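Local structure of MRG701 (5IN1) at residues E7-H13 with D52-L57; Y12-Y18 with K64-E69; Y18-Q23 with H35-W41. The protein probably reads methylated histone tails through its chromodomain, which dimerizes through an interface newly recognised in MRG proteins of green plants. All coordinates share one frame; numbering follows the deposited sequence.

In the fold
All three contacts belong to one five-stranded antiparallel sheet and the helix that follows it. Interaction 1 joins strand 8-13 to the outermost strand 54-56, and interaction 3 joins strands 16-28 and 31-38; strands 8-13 and 16-28 are neighbours, so the contact centres lie about 9 Å apart. Interaction 2, about 10 Å from interaction 1 and 14 Å from interaction 3, packs helix 59-70 on the start of strand 16-28 and the end of strand 8-13. Along the chain, interaction 3 closes locally while interactions 1 and 2 overlap and alternate, bringing the C-terminal part back onto the first hairpin. H13, Y18, Y38, W41 and W45 form an aromatic cluster, consistent with the methyl-lysine cage of chromodomains.

Interaction 1 (E7-H13 with D52-L57); sequences ERVLAYH and DRLLKL
The guanidinium of R53 turns its edge to the backbone carbonyl of Y12, and both R53 NE and R53 NH2 lie 3.2 Å from Y12 O. That oxygen sits in the guanidinium plane, yet the two nitrogens reach it from the same face of the carbonyl, NH2 tilted by 20° and NE standing well above the plane. Bends at chi2 and chi3 fold the arginine back so that its head returns to strand 8-13. The grip is side-on and fixes the rotation of the group, while NH2 also makes a salt bridge to E47. H13 CD2 comes to the same guanidinium edge, 3.9 Å from R53 NH2, with the two planes 68° apart. At the rim of the Y12 ring, close to its plane, lies D52 O.

Between the backbones the pairing is antiparallel. L10 and L55 exchange bonds, L10 N to L55 O at 2.9 Å and L55 N to L10 O at 2.8 Å, and Y12 N adds a third to R53 O. L10 and L55 share one face of the sheet, where L57 CD1 presses on L10 CG at 3.8 Å, the two leucines crossing at about a right angle. The other face carries A11 and L54, with L54 CD2 packed 3.5 Å from A11 CB and also touching V9 CG2. At the far end a water, 2.8 Å from L57 N, accepts from that amide and donates to R8 O and E7 OE2.

The 3-10 turn at 52-53 running into strand 54-56, which then pairs with the first strand, is the characteristic closure of an SH3-like barrel, here in its chromodomain form.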
loop_
_atom_site.group_PDB
_atom_site.type_symbol
_atom_site.label_atom_id
_atom_site.label_comp_id
_atom_site.label_asym_id
_atom_site.label_seq_id
_atom_site.Cartn_x
_atom_site.Cartn_y
_atom_site.Cartn_z
ATOM N N GLU A 7 11.025 -4.971 -9.279
ATOM C CA GLU A 7 10.729 -4.178 -10.463
ATOM C C GLU A 7 11.881 -3.238 -10.793
ATOM O O GLU A 7 12.447 -2.598 -9.904
ATOM C CB GLU A 7 9.439 -3.377 -10.262
ATOM C CG GLU A 7 8.962 -2.632 -11.501
ATOM C CD GLU A 7 7.605 -1.973 -11.305
ATOM O OE1 GLU A 7 6.931 -2.283 -10.290
ATOM O OE2 GLU A 7 7.210 -1.158 -12.162
ATOM N N ARG A 8 12.250 -3.200 -12.064
ATOM C CA ARG A 8 13.210 -2.216 -12.531
ATOM C C ARG A 8 12.481 -0.923 -12.842
ATOM O O ARG A 8 11.426 -0.933 -13.484
ATOM C CB ARG A 8 13.957 -2.743 -13.756
ATOM C CG ARG A 8 15.230 -3.552 -13.408
ATOM C CD ARG A 8 14.972 -4.796 -12.561
ATOM N NE ARG A 8 16.214 -5.534 -12.320
ATOM C CZ ARG A 8 16.366 -6.489 -11.406
ATOM N NH1 ARG A 8 15.358 -6.834 -10.614
ATOM N NH2 ARG A 8 17.540 -7.097 -11.279
ATOM N N VAL A 9 13.059 0.185 -12.367
ATOM C CA VAL A 9 12.480 1.520 -12.473
ATOM C C VAL A 9 13.575 2.482 -12.907
ATOM O O VAL A 9 14.749 2.109 -12.969
ATOM C CB VAL A 9 11.868 1.996 -11.135
ATOM C CG1 VAL A 9 10.746 1.051 -10.690
ATOM C CG2 VAL A 9 12.924 2.104 -10.036
ATOM N N LEU A 10 13.183 3.711 -13.215
ATOM C CA LEU A 10 14.120 4.823 -13.347
ATOM C C LEU A 10 14.063 5.651 -12.068
ATOM O O LEU A 10 12.980 5.868 -11.514
ATOM C CB LEU A 10 13.787 5.677 -14.569
ATOM C CG LEU A 10 13.931 4.934 -15.887
ATOM C CD1 LEU A 10 13.348 5.734 -17.035
ATOM C CD2 LEU A 10 15.390 4.594 -16.161
ATOM N N ALA A 11 15.214 6.082 -11.581
ATOM C CA ALA A 11 15.308 6.860 -10.346
ATOM C C ALA A 11 16.213 8.063 -10.550
ATOM O O ALA A 11 17.312 7.958 -11.103
ATOM C CB ALA A 11 15.842 6.003 -9.206
ATOM N N TYR A 12 15.751 9.220 -10.097
ATOM C CA TYR A 12 16.607 10.389 -10.030
ATOM C C TYR A 12 17.681 10.204 -8.971
ATOM O O TYR A 12 17.421 9.714 -7.876
ATOM C CB TYR A 12 15.796 11.645 -9.729
ATOM C CG TYR A 12 15.035 12.186 -10.906
ATOM C CD1 TYR A 12 15.705 12.730 -11.980
ATOM C CD2 TYR A 12 13.640 12.162 -10.945
ATOM C CE1 TYR A 12 15.031 13.245 -13.074
ATOM C CE2 TYR A 12 12.958 12.678 -12.032
ATOM C CZ TYR A 12 13.657 13.229 -13.082
ATOM O OH TYR A 12 12.991 13.746 -14.187
ATOM N N HIS A 13 18.897 10.596 -9.303
ATOM C CA HIS A 13 19.932 10.751 -8.293
ATOM C C HIS A 13 20.674 11.983 -8.741
ATOM O O HIS A 13 21.507 11.921 -9.633
ATOM C CB HIS A 13 20.845 9.530 -8.201
ATOM C CG HIS A 13 21.509 9.386 -6.873
ATOM N ND1 HIS A 13 22.700 10.007 -6.569
ATOM C CD2 HIS A 13 21.141 8.708 -5.758
ATOM C CE1 HIS A 13 23.048 9.705 -5.332
ATOM N NE2 HIS A 13 22.121 8.921 -4.816
ATOM N N ASP A 52 7.992 10.439 -5.884
ATOM C CA ASP A 52 8.505 11.580 -6.629
ATOM C C ASP A 52 9.923 11.369 -7.174
ATOM O O ASP A 52 10.337 12.079 -8.090
ATOM C CB ASP A 52 8.491 12.798 -5.728
ATOM C CG ASP A 52 9.176 12.526 -4.428
ATOM O OD1 ASP A 52 8.653 11.719 -3.618
ATOM O OD2 ASP A 52 10.261 13.088 -4.206
ATOM N N ARG A 53 10.656 10.402 -6.616
ATOM C CA ARG A 53 12.010 10.105 -7.078
ATOM C C ARG A 53 12.074 9.090 -8.212
ATOM O O ARG A 53 13.152 8.878 -8.775
ATOM C CB ARG A 53 12.855 9.597 -5.909
ATOM C CG ARG A 53 13.196 10.674 -4.874
ATOM C CD ARG A 53 14.436 11.521 -5.315
ATOM N NE ARG A 53 15.662 10.736 -5.453
ATOM C CZ ARG A 53 16.447 10.366 -4.439
ATOM N NH1 ARG A 53 16.148 10.702 -3.199
ATOM N NH2 ARG A 53 17.540 9.652 -4.671
ATOM N N LEU A 54 10.941 8.459 -8.524
ATOM C CA LEU A 54 10.899 7.305 -9.415
ATOM C C LEU A 54 10.003 7.526 -10.630
ATOM O O LEU A 54 9.025 8.297 -10.594
ATOM C CB LEU A 54 10.407 6.065 -8.668
ATOM C CG LEU A 54 11.209 5.641 -7.437
ATOM C CD1 LEU A 54 10.600 4.380 -6.826
ATOM C CD2 LEU A 54 12.683 5.442 -7.779
ATOM N N LEU A 55 10.308 6.789 -11.687
ATOM C CA LEU A 55 9.482 6.726 -12.885
ATOM C C LEU A 55 9.384 5.276 -13.337
ATOM O O LEU A 55 10.373 4.539 -13.311
ATOM C CB LEU A 55 10.072 7.595 -14.007
ATOM C CG LEU A 55 10.003 9.117 -13.830
ATOM C CD1 LEU A 55 10.820 9.790 -14.910
ATOM C CD2 LEU A 55 8.545 9.582 -13.897
ATOM N N LYS A 56 8.203 4.867 -13.781
ATOM C CA LYS A 56 8.021 3.537 -14.353
ATOM C C LYS A 56 8.953 3.367 -15.556
ATOM O O LYS A 56 9.202 4.323 -16.281
ATOM C CB LYS A 56 6.564 3.335 -14.769
ATOM C CG LYS A 56 6.216 1.907 -15.110
ATOM C CD LYS A 56 4.729 1.714 -15.298
ATOM C CE LYS A 56 4.421 0.272 -15.676
ATOM N NZ LYS A 56 2.949 0.043 -15.707
ATOM N N LEU A 57 9.475 2.155 -15.748
ATOM C CA LEU A 57 10.346 1.881 -16.885
ATOM C C LEU A 57 9.505 1.711 -18.144
ATOM O O LEU A 57 9.298 0.599 -18.628
ATOM C CB LEU A 57 11.193 0.636 -16.640
ATOM C CG LEU A 57 12.375 0.391 -17.579
ATOM C CD1 LEU A 57 13.445 1.469 -17.431
ATOM C CD2 LEU A 57 12.983 -0.977 -17.285
HETATM O O HOH W 1 8.877 0.096 -13.933
#

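Interaction 2 (Y12-Y18 with K64-E69); sequences YHGPLLY and KQQELE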
loop_
_atom_site.group_PDB
_atom_site.type_symbol
_atom_site.label_atom_id
_atom_site.label_comp_id
_atom_site.label_asym_id
_atom_site.label_seq_id
_atom_site.Cartn_x
_atom_site.Cartn_y
_atom_site.Cartn_z
ATOM N N TYR A 12 15.751 9.220 -10.097
ATOM C CA TYR A 12 16.607 10.389 -10.030
ATOM C C TYR A 12 17.681 10.204 -8.971
ATOM O O TYR A 12 17.421 9.714 -7.876
ATOM C CB TYR A 12 15.796 11.645 -9.729
ATOM C CG TYR A 12 15.035 12.186 -10.906
ATOM C CD1 TYR A 12 15.705 12.730 -11.980
ATOM C CD2 TYR A 12 13.640 12.162 -10.945
ATOM C CE1 TYR A 12 15.031 13.245 -13.074
ATOM C CE2 TYR A 12 12.958 12.678 -12.032
ATOM C CZ TYR A 12 13.657 13.229 -13.082
ATOM O OH TYR A 12 12.991 13.746 -14.187
ATOM N N HIS A 13 18.897 10.596 -9.303
ATOM C CA HIS A 13 19.932 10.751 -8.293
ATOM C C HIS A 13 20.674 11.983 -8.741
ATOM O O HIS A 13 21.507 11.921 -9.633
ATOM C CB HIS A 13 20.845 9.530 -8.201
ATOM C CG HIS A 13 21.509 9.386 -6.873
ATOM N ND1 HIS A 13 22.700 10.007 -6.569
ATOM C CD2 HIS A 13 21.141 8.708 -5.758
ATOM C CE1 HIS A 13 23.048 9.705 -5.332
ATOM N NE2 HIS A 13 22.121 8.921 -4.816
ATOM N N GLY A 14 20.319 13.130 -8.180
ATOM C CA GLY A 14 20.636 14.359 -8.873
ATOM C C GLY A 14 19.750 14.436 -10.101
ATOM O O GLY A 14 18.760 13.720 -10.202
ATOM N N PRO A 15 20.103 15.306 -11.051
ATOM C CA PRO A 15 19.184 15.639 -12.143
ATOM C C PRO A 15 19.062 14.594 -13.245
ATOM O O PRO A 15 18.216 14.771 -14.118
ATOM C CB PRO A 15 19.763 16.949 -12.691
ATOM C CG PRO A 15 21.210 16.868 -12.338
ATOM C CD PRO A 15 21.281 16.189 -11.018
ATOM N N LEU A 16 19.850 13.529 -13.212
ATOM C CA LEU A 16 19.752 12.507 -14.249
ATOM C C LEU A 16 18.984 11.303 -13.729
ATOM O O LEU A 16 18.910 11.072 -12.519
ATOM C CB LEU A 16 21.144 12.071 -14.745
ATOM C CG LEU A 16 22.030 13.180 -15.315
ATOM C CD1 LEU A 16 23.391 12.627 -15.695
ATOM C CD2 LEU A 16 21.353 13.793 -16.536
ATOM N N LEU A 17 18.461 10.513 -14.661
ATOM C CA LEU A 17 17.746 9.290 -14.336
ATOM C C LEU A 17 18.625 8.054 -14.475
ATOM O O LEU A 17 19.290 7.879 -15.498
ATOM C CB LEU A 17 16.530 9.147 -15.248
ATOM C CG LEU A 17 15.378 10.102 -14.917
ATOM C CD1 LEU A 17 14.379 10.144 -16.058
ATOM C CD2 LEU A 17 14.702 9.677 -13.607
ATOM N N TYR A 18 18.572 7.172 -13.473
ATOM C CA TYR A 18 19.382 5.948 -13.463
ATOM C C TYR A 18 18.476 4.732 -13.308
ATOM O O TYR A 18 17.465 4.777 -12.587
ATOM C CB TYR A 18 20.404 5.976 -12.318
ATOM C CG TYR A 18 21.340 7.151 -12.398
ATOM C CD1 TYR A 18 22.560 7.056 -13.050
ATOM C CD2 TYR A 18 20.979 8.383 -11.857
ATOM C CE1 TYR A 18 23.404 8.148 -13.151
ATOM C CE2 TYR A 18 21.817 9.487 -11.965
ATOM C CZ TYR A 18 23.019 9.353 -12.600
ATOM O OH TYR A 18 23.838 10.447 -12.683
ATOM N N LYS A 64 12.641 10.318 -21.616
ATOM C CA LYS A 64 12.992 11.414 -20.708
ATOM C C LYS A 64 14.432 11.294 -20.205
ATOM O O LYS A 64 15.177 12.280 -20.179
ATOM C CB LYS A 64 12.030 11.448 -19.527
ATOM C CG LYS A 64 12.299 12.536 -18.505
ATOM C CD LYS A 64 12.034 13.913 -19.086
ATOM C CE LYS A 64 12.161 15.010 -18.030
ATOM N NZ LYS A 64 12.017 16.350 -18.680
ATOM N N GLN A 65 14.830 10.076 -19.840
ATOM C CA GLN A 65 16.220 9.829 -19.460
ATOM C C GLN A 65 17.173 10.285 -20.568
ATOM O O GLN A 65 18.138 10.989 -20.309
ATOM C CB GLN A 65 16.431 8.357 -19.147
ATOM C CG GLN A 65 17.887 7.990 -18.888
ATOM C CD GLN A 65 18.052 6.489 -18.794
ATOM O OE1 GLN A 65 17.709 5.762 -19.736
ATOM N NE2 GLN A 65 18.566 6.005 -17.657
ATOM N N GLN A 66 16.876 9.887 -21.810
ATOM C CA GLN A 66 17.658 10.297 -22.980
ATOM C C GLN A 66 17.720 11.822 -23.138
ATOM O O GLN A 66 18.795 12.374 -23.377
ATOM C CB GLN A 66 17.080 9.645 -24.249
ATOM C CG GLN A 66 17.521 10.262 -25.588
ATOM C CD GLN A 66 17.039 9.459 -26.792
ATOM O OE1 GLN A 66 16.205 8.577 -26.669
ATOM N NE2 GLN A 66 17.579 9.770 -27.968
ATOM N N GLU A 67 16.573 12.487 -23.045
ATOM C CA GLU A 67 16.542 13.937 -23.184
ATOM C C GLU A 67 17.434 14.600 -22.150
ATOM O O GLU A 67 18.134 15.561 -22.457
ATOM C CB GLU A 67 15.111 14.468 -23.045
ATOM C CG GLU A 67 14.971 15.985 -23.247
ATOM C CD GLU A 67 13.579 16.510 -22.881
ATOM O OE1 GLU A 67 12.681 15.705 -22.554
ATOM O OE2 GLU A 67 13.376 17.742 -22.924
ATOM N N LEU A 68 17.385 14.116 -20.913
ATOM C CA LEU A 68 18.225 14.699 -19.876
ATOM C C LEU A 68 19.704 14.483 -20.157
ATOM O O LEU A 68 20.523 15.366 -19.909
ATOM C CB LEU A 68 17.873 14.134 -18.499
ATOM C CG LEU A 68 16.496 14.563 -18.001
ATOM C CD1 LEU A 68 16.032 13.736 -16.793
ATOM C CD2 LEU A 68 16.505 16.063 -17.683
ATOM N N GLU A 69 20.045 13.309 -20.673
ATOM C CA GLU A 69 21.433 13.045 -21.040
ATOM C C GLU A 69 21.914 13.965 -22.163
ATOM O O GLU A 69 23.058 14.417 -22.162
ATOM C CB GLU A 69 21.608 11.580 -21.449
ATOM C CG GLU A 69 21.522 10.624 -20.273
ATOM C CD GLU A 69 21.704 9.186 -20.686
ATOM O OE1 GLU A 69 20.848 8.676 -21.453
ATOM O OE2 GLU A 69 22.687 8.552 -20.249
#
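One polar bond crosses here: Q65 NE2 donates to L17 O at 2.9 Å, with an N-H...O angle of 178°. The acceptor lies in the amide plane of the glutamine, but the nitrogen stands well above the plane of the L17 carbonyl, so the approach uses neither lone-pair direction. With CG anti to the backbone N (chi1 174°) and the chain extended beyond it, Q65 reaches along the strand to that carbonyl while its CB rests 4.0 Å from L17 CB.

Helix 59-70 packs on the start of strand 16-28 and the end of strand 8-13, its segment 64-69 inclined at 135° to strand 16-18; a C-terminal helix against the small barrel is the usual chromodomain arrangement.

The remaining contacts are mostly apolar. L17 points at the helix and its CD1 meets K64 CG, L68 CD1 and the backbone of Q65; its other methyl, CD2, lies 3.4 Å above the plane of the Y12 ring, over its centre. L68 CD1 touches both P15 O, at 3.6 Å, and the edge of that ring, at Y12 CE1. L16 and L68 run alongside in opposing senses, L16 CD2 coming 4.0 Å from L68 CB. Across the tyrosine's far end, K64 CE passes Y12 OH at 4.1 Å.

Interaction 3 (Y18-Q23 with H35-W41); sequences YEAKVQ and HVHYLGW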
loop_
_atom_site.group_PDB
_atom_site.type_symbol
_atom_site.label_atom_id
_atom_site.label_comp_id
_atom_site.label_asym_id
_atom_site.label_seq_id
_atom_site.Cartn_x
_atom_site.Cartn_y
_atom_site.Cartn_z
ATOM N N TYR A 18 18.572 7.172 -13.473
ATOM C CA TYR A 18 19.382 5.948 -13.463
ATOM C C TYR A 18 18.476 4.732 -13.308
ATOM O O TYR A 18 17.465 4.777 -12.587
ATOM C CB TYR A 18 20.404 5.976 -12.318
ATOM C CG TYR A 18 21.340 7.151 -12.398
ATOM C CD1 TYR A 18 22.560 7.056 -13.050
ATOM C CD2 TYR A 18 20.979 8.383 -11.857
ATOM C CE1 TYR A 18 23.404 8.148 -13.151
ATOM C CE2 TYR A 18 21.817 9.487 -11.965
ATOM C CZ TYR A 18 23.019 9.353 -12.600
ATOM O OH TYR A 18 23.838 10.447 -12.683
ATOM N N GLU A 19 18.813 3.638 -13.972
ATOM C CA GLU A 19 18.055 2.427 -13.735
ATOM C C GLU A 19 18.318 1.925 -12.318
ATOM O O GLU A 19 19.457 1.948 -11.832
ATOM C CB GLU A 19 18.387 1.348 -14.766
ATOM C CG GLU A 19 17.301 0.280 -14.789
ATOM C CD GLU A 19 17.461 -0.746 -15.906
ATOM O OE1 GLU A 19 18.577 -0.916 -16.434
ATOM O OE2 GLU A 19 16.429 -1.376 -16.253
ATOM N N ALA A 20 17.254 1.478 -11.664
ATOM C CA ALA A 20 17.323 0.983 -10.299
ATOM C C ALA A 20 16.387 -0.190 -10.167
ATOM O O ALA A 20 15.521 -0.391 -11.020
ATOM C CB ALA A 20 16.946 2.085 -9.293
ATOM N N LYS A 21 16.540 -0.956 -9.095
ATOM C CA LYS A 21 15.591 -2.014 -8.815
ATOM C C LYS A 21 15.009 -1.844 -7.416
ATOM O O LYS A 21 15.704 -1.485 -6.456
ATOM C CB LYS A 21 16.237 -3.382 -8.967
ATOM C CG LYS A 21 17.362 -3.628 -8.022
ATOM C CD LYS A 21 17.906 -5.034 -8.196
ATOM C CE LYS A 21 19.263 -5.181 -7.532
ATOM N NZ LYS A 21 20.342 -5.451 -8.524
ATOM N N VAL A 22 13.717 -2.106 -7.311
ATOM C CA VAL A 22 13.026 -2.046 -6.030
ATOM C C VAL A 22 13.335 -3.299 -5.214
ATOM O O VAL A 22 13.060 -4.411 -5.660
ATOM C CB VAL A 22 11.510 -1.908 -6.233
ATOM C CG1 VAL A 22 10.792 -1.932 -4.877
ATOM C CG2 VAL A 22 11.196 -0.646 -6.996
ATOM N N GLN A 23 13.934 -3.109 -4.045
ATOM C CA GLN A 23 14.281 -4.200 -3.132
ATOM C C GLN A 23 13.124 -4.502 -2.187
ATOM O O GLN A 23 12.869 -5.660 -1.866
ATOM C CB GLN A 23 15.523 -3.852 -2.316
ATOM C CG GLN A 23 16.789 -3.677 -3.138
ATOM C CD GLN A 23 17.885 -2.991 -2.354
ATOM O OE1 GLN A 23 17.664 -1.938 -1.749
ATOM N NE2 GLN A 23 19.073 -3.578 -2.353
ATOM N N HIS A 35 12.704 0.842 -1.165
ATOM C CA HIS A 35 14.134 0.738 -0.919
ATOM C C HIS A 35 14.720 0.274 -2.230
ATOM O O HIS A 35 14.386 -0.808 -2.706
ATOM C CB HIS A 35 14.467 -0.235 0.226
ATOM C CG HIS A 35 15.788 0.030 0.877
ATOM N ND1 HIS A 35 16.962 -0.572 0.466
ATOM C CD2 HIS A 35 16.129 0.837 1.916
ATOM C CE1 HIS A 35 17.960 -0.152 1.224
ATOM N NE2 HIS A 35 17.483 0.700 2.111
ATOM N N VAL A 36 15.559 1.113 -2.831
ATOM C CA VAL A 36 16.057 0.840 -4.171
ATOM C C VAL A 36 17.563 0.666 -4.195
ATOM O O VAL A 36 18.284 1.226 -3.371
ATOM C CB VAL A 36 15.655 1.963 -5.161
ATOM C CG1 VAL A 36 14.119 2.073 -5.250
ATOM C CG2 VAL A 36 16.307 3.317 -4.799
ATOM N N HIS A 37 18.014 -0.142 -5.156
ATOM C CA HIS A 37 19.423 -0.290 -5.477
ATOM C C HIS A 37 19.651 0.288 -6.878
ATOM O O HIS A 37 18.920 -0.063 -7.796
ATOM C CB HIS A 37 19.848 -1.766 -5.425
ATOM C CG HIS A 37 21.224 -2.001 -5.974
ATOM N ND1 HIS A 37 22.351 -1.556 -5.328
ATOM C CD2 HIS A 37 21.648 -2.580 -7.122
ATOM C CE1 HIS A 37 23.420 -1.856 -6.048
ATOM N NE2 HIS A 37 23.021 -2.486 -7.141
ATOM N N TYR A 38 20.637 1.173 -7.023
ATOM C CA TYR A 38 20.952 1.770 -8.311
ATOM C C TYR A 38 21.851 0.813 -9.070
ATOM O O TYR A 38 22.899 0.421 -8.551
ATOM C CB TYR A 38 21.614 3.142 -8.129
ATOM C CG TYR A 38 20.715 4.128 -7.398
ATOM C CD1 TYR A 38 19.894 5.003 -8.107
ATOM C CD2 TYR A 38 20.670 4.166 -6.003
ATOM C CE1 TYR A 38 19.057 5.900 -7.438
ATOM C CE2 TYR A 38 19.850 5.067 -5.331
ATOM C CZ TYR A 38 19.035 5.907 -6.055
ATOM O OH TYR A 38 18.215 6.792 -5.374
ATOM N N LEU A 39 21.435 0.407 -10.270
ATOM C CA LEU A 39 22.149 -0.686 -10.944
ATOM C C LEU A 39 23.567 -0.255 -11.307
ATOM O O LEU A 39 23.774 0.795 -11.933
ATOM C CB LEU A 39 21.416 -1.151 -12.200
ATOM C CG LEU A 39 19.980 -1.619 -11.990
ATOM C CD1 LEU A 39 19.465 -2.316 -13.233
ATOM C CD2 LEU A 39 19.870 -2.525 -10.762
ATOM N N GLY A 40 24.540 -1.085 -10.927
ATOM C CA GLY A 40 25.942 -0.802 -11.177
ATOM C C GLY A 40 26.607 0.077 -10.128
ATOM O O GLY A 40 27.816 0.312 -10.209
ATOM N N TRP A 41 25.834 0.560 -9.150
ATOM C CA TRP A 41 26.376 1.422 -8.097
ATOM C C TRP A 41 26.667 0.637 -6.832
ATOM O O TRP A 41 26.171 -0.468 -6.657
ATOM C CB TRP A 41 25.401 2.551 -7.757
ATOM C CG TRP A 41 25.356 3.666 -8.734
ATOM C CD1 TRP A 41 25.793 3.649 -10.031
ATOM C CD2 TRP A 41 24.860 4.988 -8.492
ATOM N NE1 TRP A 41 25.592 4.879 -10.608
ATOM C CE2 TRP A 41 25.023 5.719 -9.686
ATOM C CE3 TRP A 41 24.321 5.630 -7.375
ATOM C CZ2 TRP A 41 24.633 7.052 -9.806
ATOM C CZ3 TRP A 41 23.937 6.955 -7.497
ATOM C CH2 TRP A 41 24.107 7.654 -8.706
#
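W41 pushes the edge of its six-membered ring against one face of Y18, an edge-to-face pair with planes at 55°. The bump is W41 CZ2, 3.7 Å above the tyrosine plane and offset toward its rim, nearest Y18 CE1. Y38 CB sits over one face of the indole, off toward its rim, consistent with the type II turn that brings Y38 and W41 together. With H13 and W45, these rings are consistent with the methyl-lysine cage of chromodomains.

On the face of A20, V22, V36 and Y38, the small A20 leaves a shallow hollow: its CA comes to 4.2 Å from the CA of Y38, and the side chains of V36 and Y38 close in on A20 CB. Beyond the strand end L39 is the bump. Its CD1 nestles against the E19 side chain, 3.6 Å from E19 OE1, and its CD2 meets K21 where the two chains cross at about a right angle. K21, alongside H37, bends at its end to bring NZ 3.5 Å from H37 CD2.

Q23 fits between the histidines. H35 ND1 donates to Q23 OE1 at 2.7 Å, nearly in the ring plane, and Q23 NE2 sits 3.6 Å from H37 CB while bonding D46, which also takes H37 ND1. With an alanine in place of Q23, H35 ND1 would probably lose this acceptor, its ring would be less firmly held, and D46 would lack the Q23 NE2 donor.

Backbone bonds at E19, K21, H37 and Q23 hold the hairpin together; strand 8-13 pairs along the other edge of strand 16-28, and strand 47-50 along that of strand 31-38, V49 touching both V36 and Y38.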